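Long-range contact in xyloglucan-specific endo-beta-1,4-glucanase GH12 (Aspergillus niveus, PDB 4NPR), which probably hydrolyses internal beta-1,4-glucosidic linkages of xyloglucan with retention of the beta-configuration: residues T35-G47 with K84-K96. Numbering follows the deposited sequence.
Sequences TEGNYILYNNLWG and KSFANAALQFTPK
Y39, L41, A89 and L91 meet on the buried side of two antiparallel strands, 39-42 and 87-91. The Y39 and L91 side chains meet at a slant, CD1 of L91 lying 3.7 Å from CE1 of Y39, while CD1 of L41 reaches back to CB of A89 at 4.2 Å. W70 of the second sheet touches both L41 and A89, so this patch belongs to the interior of the beta-jelly roll. The Y39 hydroxyl spans the sandwich to the backbone of N66 and V240.

On the other face, which carries I40, Y42, N88 and A90, CG2 of I40 lies over the rim of one face of the Y42 ring and CB of A90 sits in plane at its edge, 3.9 Å from CE2. The N88 amide runs beside this ring, with planes 18° apart.

Paired backbone bonds join I40 to A90, and Y42 N bonds to N88 O; beyond Y42, backbone bonds continue but side-chain amides join them. N44 extends its CG opposite the backbone N (chi1 -177°), bringing ND2 to 2.9 Å from O of F86, above the carbonyl plane. ND2 of N88 approaches the same oxygen at 2.7 Å, closer to the carbonyl plane. In return, N44 O accepts the F86 amide. At the far end G47 N bonds to K84 O at 2.9 Å, while W46 turns its indole edge to CB of F86.

The chemistry thus changes along the pair: apolar packing joins the strands to the sandwich interior, whereas two amides gripping one carbonyl probably hold F86 O fixed, beside the backbone bond from F86 N to N44 O.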
loop_
_atom_site.group_PDB
_atom_site.type_symbol
_atom_site.label_atom_id
_atom_site.label_comp_id
_atom_site.label_asym_id
_atom_site.label_seq_id
_atom_site.Cartn_x
_atom_site.Cartn_y
_atom_site.Cartn_z
ATOM N N THR A 35 4.198 1.244 -17.469
ATOM C CA THR A 35 5.059 0.164 -17.071
ATOM C C THR A 35 6.500 0.670 -17.090
ATOM O O THR A 35 6.909 1.287 -18.046
ATOM C CB THR A 35 4.898 -0.978 -18.101
ATOM O OG1 THR A 35 3.530 -1.422 -18.099
ATOM C CG2 THR A 35 5.872 -2.155 -17.839
ATOM N N GLU A 36 7.291 0.415 -16.057
ATOM C CA GLU A 36 8.677 0.857 -16.069
ATOM C C GLU A 36 9.498 -0.161 -15.335
ATOM O O GLU A 36 9.253 -0.458 -14.177
ATOM C CB GLU A 36 8.851 2.209 -15.376
ATOM C CG GLU A 36 7.871 3.306 -15.767
ATOM C CD GLU A 36 8.144 3.999 -17.124
ATOM O OE1 GLU A 36 9.174 3.709 -17.810
ATOM O OE2 GLU A 36 7.291 4.863 -17.484
ATOM N N GLY A 37 10.514 -0.671 -15.983
ATOM C CA GLY A 37 11.308 -1.743 -15.406
ATOM C C GLY A 37 10.396 -2.819 -14.863
ATOM O O GLY A 37 9.601 -3.426 -15.588
ATOM N N ASN A 38 10.492 -3.031 -13.568
ATOM C CA ASN A 38 9.704 -4.069 -12.947
ATOM C C ASN A 38 8.467 -3.591 -12.268
ATOM O O ASN A 38 7.894 -4.337 -11.513
ATOM C CB ASN A 38 10.581 -4.816 -11.972
ATOM C CG ASN A 38 11.700 -5.488 -12.672
ATOM O OD1 ASN A 38 11.492 -6.193 -13.660
ATOM N ND2 ASN A 38 12.903 -5.251 -12.203
ATOM N N TYR A 39 8.022 -2.384 -12.585
ATOM C CA TYR A 39 6.854 -1.803 -11.938
ATOM C C TYR A 39 5.784 -1.470 -12.992
ATOM O O TYR A 39 6.088 -1.355 -14.166
ATOM C CB TYR A 39 7.250 -0.558 -11.116
ATOM C CG TYR A 39 8.325 -0.820 -10.060
ATOM C CD1 TYR A 39 7.989 -1.367 -8.815
ATOM C CD2 TYR A 39 9.699 -0.536 -10.300
ATOM C CE1 TYR A 39 8.943 -1.611 -7.835
ATOM C CE2 TYR A 39 10.667 -0.777 -9.305
ATOM C CZ TYR A 39 10.273 -1.322 -8.081
ATOM O OH TYR A 39 11.178 -1.588 -7.077
ATOM N N ILE A 40 4.525 -1.439 -12.569
ATOM C CA ILE A 40 3.467 -0.776 -13.281
ATOM C C ILE A 40 2.939 0.206 -12.255
ATOM O O ILE A 40 2.674 -0.157 -11.089
ATOM C CB ILE A 40 2.360 -1.739 -13.712
ATOM C CG1 ILE A 40 2.878 -2.730 -14.770
ATOM C CG2 ILE A 40 1.191 -0.990 -14.345
ATOM C CD1 ILE A 40 1.993 -3.950 -14.944
ATOM N N LEU A 41 2.850 1.461 -12.657
ATOM C CA LEU A 41 2.404 2.514 -11.786
ATOM C C LEU A 41 0.991 2.831 -12.195
ATOM O O LEU A 41 0.736 3.055 -13.364
ATOM C CB LEU A 41 3.307 3.734 -11.943
ATOM C CG LEU A 41 2.989 4.997 -11.157
ATOM C CD1 LEU A 41 3.291 4.821 -9.680
ATOM C CD2 LEU A 41 3.843 6.152 -11.665
ATOM N N TYR A 42 0.092 2.895 -11.230
ATOM C CA TYR A 42 -1.355 2.978 -11.478
ATOM C C TYR A 42 -1.935 4.202 -10.830
ATOM O O TYR A 42 -1.541 4.539 -9.740
ATOM C CB TYR A 42 -2.085 1.800 -10.822
ATOM C CG TYR A 42 -1.826 0.436 -11.393
ATOM C CD1 TYR A 42 -2.600 -0.046 -12.470
ATOM C CD2 TYR A 42 -0.843 -0.414 -10.838
ATOM C CE1 TYR A 42 -2.401 -1.320 -12.984
ATOM C CE2 TYR A 42 -0.633 -1.700 -11.357
ATOM C CZ TYR A 42 -1.423 -2.143 -12.417
ATOM O OH TYR A 42 -1.262 -3.384 -12.962
ATOM N N ASN A 43 -2.892 4.823 -11.491
ATOM C CA ASN A 43 -3.702 5.896 -10.927
ATOM C C ASN A 43 -4.847 5.240 -10.106
ATOM O O ASN A 43 -5.050 5.574 -8.923
ATOM C CB ASN A 43 -4.237 6.775 -12.079
ATOM C CG ASN A 43 -4.605 8.177 -11.662
ATOM O OD1 ASN A 43 -4.021 8.768 -10.785
ATOM N ND2 ASN A 43 -5.563 8.728 -12.347
ATOM N N ASN A 44 -5.566 4.290 -10.714
ATOM C CA ASN A 44 -6.457 3.379 -9.969
ATOM C C ASN A 44 -7.459 4.143 -9.079
ATOM O O ASN A 44 -7.457 4.039 -7.863
ATOM C CB ASN A 44 -5.587 2.394 -9.172
ATOM C CG ASN A 44 -6.385 1.340 -8.410
ATOM O OD1 ASN A 44 -7.455 0.944 -8.802
ATOM N ND2 ASN A 44 -5.825 0.872 -7.309
ATOM N N LEU A 45 -8.329 4.902 -9.723
ATOM C CA LEU A 45 -9.325 5.694 -9.033
ATOM C C LEU A 45 -10.589 4.862 -8.730
ATOM O O LEU A 45 -11.712 5.303 -8.904
ATOM C CB LEU A 45 -9.678 6.905 -9.899
ATOM C CG LEU A 45 -8.510 7.789 -10.318
ATOM C CD1 LEU A 45 -8.990 9.100 -10.925
ATOM C CD2 LEU A 45 -7.673 8.089 -9.089
ATOM N N TRP A 46 -10.398 3.646 -8.251
ATOM C CA TRP A 46 -11.514 2.713 -8.115
ATOM C C TRP A 46 -12.699 3.284 -7.305
ATOM O O TRP A 46 -13.832 2.871 -7.500
ATOM C CB TRP A 46 -11.010 1.402 -7.519
ATOM C CG TRP A 46 -10.554 1.462 -6.111
ATOM C CD1 TRP A 46 -9.270 1.607 -5.682
ATOM C CD2 TRP A 46 -11.362 1.365 -4.920
ATOM N NE1 TRP A 46 -9.226 1.603 -4.298
ATOM C CE2 TRP A 46 -10.495 1.462 -3.815
ATOM C CE3 TRP A 46 -12.723 1.208 -4.689
ATOM C CZ2 TRP A 46 -10.938 1.384 -2.510
ATOM C CZ3 TRP A 46 -13.168 1.121 -3.385
ATOM C CH2 TRP A 46 -12.273 1.208 -2.309
ATOM N N GLY A 47 -12.443 4.260 -6.436
ATOM C CA GLY A 47 -13.429 4.701 -5.516
ATOM C C GLY A 47 -13.960 6.062 -5.816
ATOM O O GLY A 47 -14.596 6.636 -4.925
ATOM N N LYS A 84 -11.128 6.731 -2.053
ATOM C CA LYS A 84 -11.394 7.114 -3.386
ATOM C C LYS A 84 -10.466 6.463 -4.390
ATOM O O LYS A 84 -10.782 6.420 -5.576
ATOM C CB LYS A 84 -11.272 8.640 -3.526
ATOM C CG LYS A 84 -12.047 9.460 -2.488
ATOM C CD LYS A 84 -13.457 8.917 -2.347
ATOM C CE LYS A 84 -14.282 9.899 -1.575
ATOM N NZ LYS A 84 -14.091 9.664 -0.126
ATOM N N SER A 85 -9.308 5.987 -3.957
ATOM C CA SER A 85 -8.318 5.504 -4.910
ATOM C C SER A 85 -7.135 4.817 -4.231
ATOM O O SER A 85 -6.998 4.777 -3.004
ATOM C CB SER A 85 -7.796 6.685 -5.742
ATOM O OG SER A 85 -7.107 7.649 -4.908
ATOM N N PHE A 86 -6.265 4.252 -5.046
ATOM C CA PHE A 86 -5.082 3.666 -4.533
ATOM C C PHE A 86 -4.045 3.649 -5.639
ATOM O O PHE A 86 -3.731 2.592 -6.200
ATOM C CB PHE A 86 -5.349 2.254 -4.023
ATOM C CG PHE A 86 -4.108 1.566 -3.539
ATOM C CD1 PHE A 86 -3.240 2.216 -2.620
ATOM C CD2 PHE A 86 -3.763 0.312 -4.009
ATOM C CE1 PHE A 86 -2.060 1.602 -2.181
ATOM C CE2 PHE A 86 -2.591 -0.321 -3.555
ATOM C CZ PHE A 86 -1.730 0.329 -2.657
ATOM N N ALA A 87 -3.537 4.846 -5.950
ATOM C CA ALA A 87 -2.427 4.997 -6.857
ATOM C C ALA A 87 -1.201 4.438 -6.145
ATOM O O ALA A 87 -0.919 4.805 -5.024
ATOM C CB ALA A 87 -2.199 6.456 -7.165
ATOM N N ASN A 88 -0.477 3.577 -6.847
ATOM C CA ASN A 88 0.559 2.761 -6.280
ATOM C C ASN A 88 1.493 2.312 -7.355
ATOM O O ASN A 88 1.143 2.244 -8.540
ATOM C CB ASN A 88 -0.039 1.506 -5.649
ATOM C CG ASN A 88 -0.668 0.588 -6.672
ATOM O OD1 ASN A 88 -0.086 -0.417 -7.085
ATOM N ND2 ASN A 88 -1.863 0.937 -7.105
ATOM N N ALA A 89 2.701 1.981 -6.937
ATOM C CA ALA A 89 3.626 1.209 -7.764
ATOM C C ALA A 89 3.537 -0.298 -7.371
ATOM O O ALA A 89 3.767 -0.638 -6.229
ATOM C CB ALA A 89 5.042 1.713 -7.556
ATOM N N ALA A 90 3.286 -1.167 -8.353
ATOM C CA ALA A 90 3.193 -2.617 -8.178
ATOM C C ALA A 90 4.371 -3.331 -8.835
ATOM O O ALA A 90 4.707 -3.123 -10.007
ATOM C CB ALA A 90 1.886 -3.130 -8.778
ATOM N N LEU A 91 5.000 -4.189 -8.065
ATOM C CA LEU A 91 6.135 -4.929 -8.539
ATOM C C LEU A 91 5.612 -6.078 -9.370
ATOM O O LEU A 91 4.662 -6.721 -8.964
ATOM C CB LEU A 91 6.904 -5.489 -7.358
ATOM C CG LEU A 91 8.153 -6.273 -7.722
ATOM C CD1 LEU A 91 9.195 -5.300 -8.260
ATOM C CD2 LEU A 91 8.660 -7.068 -6.512
ATOM N N GLN A 92 6.265 -6.342 -10.502
ATOM C CA GLN A 92 5.924 -7.433 -11.414
ATOM C C GLN A 92 6.908 -8.560 -11.174
ATOM O O GLN A 92 8.098 -8.425 -11.363
ATOM C CB GLN A 92 5.993 -6.948 -12.854
ATOM C CG GLN A 92 5.172 -5.688 -13.113
ATOM C CD GLN A 92 3.672 -5.879 -12.775
ATOM O OE1 GLN A 92 3.139 -5.292 -11.827
ATOM N NE2 GLN A 92 3.005 -6.705 -13.543
ATOM N N PHE A 93 6.419 -9.669 -10.675
ATOM C CA PHE A 93 7.313 -10.768 -10.355
ATOM C C PHE A 93 6.544 -12.062 -10.426
ATOM O O PHE A 93 5.322 -12.099 -10.493
ATOM C CB PHE A 93 7.930 -10.605 -8.954
ATOM C CG PHE A 93 6.903 -10.658 -7.838
ATOM C CD1 PHE A 93 6.024 -9.602 -7.636
ATOM C CD2 PHE A 93 6.804 -11.784 -7.014
ATOM C CE1 PHE A 93 5.080 -9.651 -6.645
ATOM C CE2 PHE A 93 5.857 -11.843 -6.021
ATOM C CZ PHE A 93 4.988 -10.774 -5.836
ATOM N N THR A 94 7.300 -13.135 -10.421
ATOM C CA THR A 94 6.710 -14.439 -10.450
ATOM C C THR A 94 6.344 -14.797 -9.020
ATOM O O THR A 94 7.179 -14.679 -8.138
ATOM C CB THR A 94 7.706 -15.454 -11.007
ATOM O OG1 THR A 94 8.091 -15.041 -12.329
ATOM C CG2 THR A 94 7.074 -16.826 -11.053
ATOM N N PRO A 95 5.103 -15.253 -8.804
ATOM C CA PRO A 95 4.628 -15.604 -7.463
ATOM C C PRO A 95 5.466 -16.674 -6.767
ATOM O O PRO A 95 6.060 -17.500 -7.427
ATOM C CB PRO A 95 3.201 -16.073 -7.725
ATOM C CG PRO A 95 2.780 -15.244 -8.918
ATOM C CD PRO A 95 3.995 -15.251 -9.788
ATOM N N LYS A 96 5.517 -16.624 -5.443
ATOM C CA LYS A 96 6.328 -17.529 -4.637
ATOM C C LYS A 96 5.612 -17.875 -3.360
ATOM O O LYS A 96 5.031 -17.009 -2.719
ATOM C CB LYS A 96 7.632 -16.856 -4.219
ATOM C CG LYS A 96 8.829 -17.078 -5.125
ATOM C CD LYS A 96 10.105 -17.190 -4.302
ATOM C CE LYS A 96 11.314 -17.359 -5.202
ATOM N NZ LYS A 96 11.689 -16.037 -5.745
#